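Local coordinates for protein transcriptional regulator, TetR family (Thermus thermophilus, PDB 3VPR) that represses transcription as a dimeric regulator of the TetR family, probably binding its DNA targets through an N-terminal helix-turn-helix domain, at residues K19-T24 with G45-I50. Residues are numbered along the deposited sequence; the frame is centred on the assembly and turned at random.
Sequences KGYEAT and GSKEEI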
# COMPACT_ATOMS: atom_id res chain seq x y z
N LYS A 19 6.34 8.49 -16.55
CA LYS A 19 7.61 7.83 -16.86
C LYS A 19 8.35 7.19 -15.69
O LYS A 19 9.21 6.33 -15.90
CB LYS A 19 8.60 8.81 -17.49
CG LYS A 19 8.25 9.38 -18.82
CD LYS A 19 9.50 10.05 -19.40
CE LYS A 19 10.63 9.04 -19.57
NZ LYS A 19 11.89 9.61 -20.11
N GLY A 20 8.05 7.61 -14.47
CA GLY A 20 8.76 7.08 -13.32
C GLY A 20 9.83 8.09 -12.96
O GLY A 20 10.45 8.65 -13.86
N TYR A 21 10.07 8.31 -11.67
CA TYR A 21 11.07 9.30 -11.24
C TYR A 21 12.48 9.03 -11.74
O TYR A 21 13.15 9.92 -12.27
CB TYR A 21 11.12 9.40 -9.71
CG TYR A 21 12.22 10.31 -9.21
CD1 TYR A 21 12.06 11.70 -9.23
CD2 TYR A 21 13.44 9.80 -8.77
CE1 TYR A 21 13.09 12.55 -8.81
CE2 TYR A 21 14.48 10.64 -8.36
CZ TYR A 21 14.29 12.02 -8.39
OH TYR A 21 15.31 12.87 -8.01
N GLU A 22 12.93 7.80 -11.52
CA GLU A 22 14.27 7.40 -11.91
C GLU A 22 14.53 7.48 -13.41
O GLU A 22 15.61 7.92 -13.82
CB GLU A 22 14.53 5.98 -11.41
CG GLU A 22 14.82 5.91 -9.92
CD GLU A 22 16.03 6.74 -9.55
OE1 GLU A 22 17.06 6.61 -10.24
OE2 GLU A 22 15.96 7.53 -8.58
N ALA A 23 13.55 7.09 -14.22
CA ALA A 23 13.72 7.11 -15.67
C ALA A 23 13.52 8.48 -16.31
O ALA A 23 13.55 8.60 -17.54
CB ALA A 23 12.77 6.11 -16.31
N THR A 24 13.30 9.51 -15.51
CA THR A 24 13.11 10.85 -16.05
C THR A 24 14.33 11.71 -15.75
O THR A 24 14.68 11.93 -14.59
CB THR A 24 11.85 11.52 -15.48
OG1 THR A 24 10.71 10.71 -15.77
CG2 THR A 24 11.64 12.90 -16.09
N GLY A 45 17.78 23.87 -8.10
CA GLY A 45 19.11 23.40 -7.75
C GLY A 45 19.40 21.96 -8.11
O GLY A 45 20.53 21.64 -8.46
N SER A 46 18.41 21.08 -8.04
CA SER A 46 18.62 19.68 -8.38
C SER A 46 17.30 18.98 -8.63
O SER A 46 16.23 19.48 -8.27
CB SER A 46 19.33 18.95 -7.24
OG SER A 46 18.52 18.93 -6.07
N LYS A 47 17.40 17.82 -9.25
CA LYS A 47 16.25 16.98 -9.55
C LYS A 47 15.64 16.50 -8.24
O LYS A 47 14.42 16.42 -8.09
CB LYS A 47 16.70 15.77 -10.37
CG LYS A 47 15.61 14.82 -10.81
CD LYS A 47 16.25 13.54 -11.40
CE LYS A 47 15.25 12.43 -11.64
NZ LYS A 47 15.91 11.18 -12.09
N GLU A 48 16.51 16.17 -7.30
CA GLU A 48 16.09 15.66 -6.00
C GLU A 48 15.26 16.70 -5.24
O GLU A 48 14.32 16.36 -4.54
CB GLU A 48 17.34 15.25 -5.19
CG GLU A 48 17.08 14.56 -3.85
CD GLU A 48 16.77 15.54 -2.74
OE1 GLU A 48 17.14 16.73 -2.88
OE2 GLU A 48 16.17 15.13 -1.72
N GLU A 49 15.61 17.98 -5.40
CA GLU A 49 14.87 19.05 -4.74
C GLU A 49 13.47 19.15 -5.33
O GLU A 49 12.54 19.51 -4.61
CB GLU A 49 15.61 20.38 -4.88
CG GLU A 49 14.82 21.60 -4.39
CD GLU A 49 14.65 21.63 -2.89
OE1 GLU A 49 15.47 21.03 -2.18
OE2 GLU A 49 13.70 22.29 -2.41
N ILE A 50 13.32 18.83 -6.61
CA ILE A 50 12.01 18.89 -7.28
C ILE A 50 11.13 17.78 -6.69
O ILE A 50 9.97 18.02 -6.34
CB ILE A 50 12.13 18.69 -8.82
CG1 ILE A 50 12.92 19.86 -9.43
CG2 ILE A 50 10.74 18.61 -9.47
CD1 ILE A 50 13.06 19.81 -10.95
O HOH W 1 17.30 10.04 -10.29
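One face of the Tyr21 ring carries the outer end of the Lys47 side chain, with Lys47 CE 3.4 Å above the plane and shifted toward the rim on the CZ side. In the ring plane, at its edge, lies Glu22 OE2, and Phe16 of helix 4-19 meets Tyr21 edge-to-face. Lys47 CE makes a CH-pi contact, and the ammonium beyond it a cation-pi contact, with Lys47 NZ 4.2 Å from the Tyr21 ring centroid and 18° off the normal. The lysine, its CG anti to the backbone N (chi1 -178°) and the rest of the chain extended, spans from the first turn of helix 47-70 to the loop 20-24. There Lys47 NZ donates to Tyr21 O at 3.0 Å and, more weakly, to Thr24 O at 2.9 Å, the carbonyl oxygens of the first and last residues of a type I beta turn. Thr24 N closes that turn on Tyr21 O, reaching it from the opposite face of the carbonyl plane to Lys47 NZ. In this TetR-type DNA-binding domain the turn lies in the loop between helix 4-19 and helix 26-33, the first helix of the predicted helix-turn-helix, so the lysine ties the entry of that motif to the helix following it. An alanine at Lys47 would probably leave the turn carbonyls without their charged donor and open a gap over the tyrosine face. Glu22 OE2 is hydrogen-bonded to Ser106 OG. The phenol oxygen, Tyr21 OH, rests 3.4 Å from Lys47 CG and 3.5 Å from Glu48 CA, while the Glu48 carboxylate turns away to Asn111 and Ser108 N. Thr24 OG1 also donates to Gly20 O, just ahead of the turn, at 2.8 Å; Ser46, the N-cap residue of helix 47-70, accepts from Glu49 N through OG.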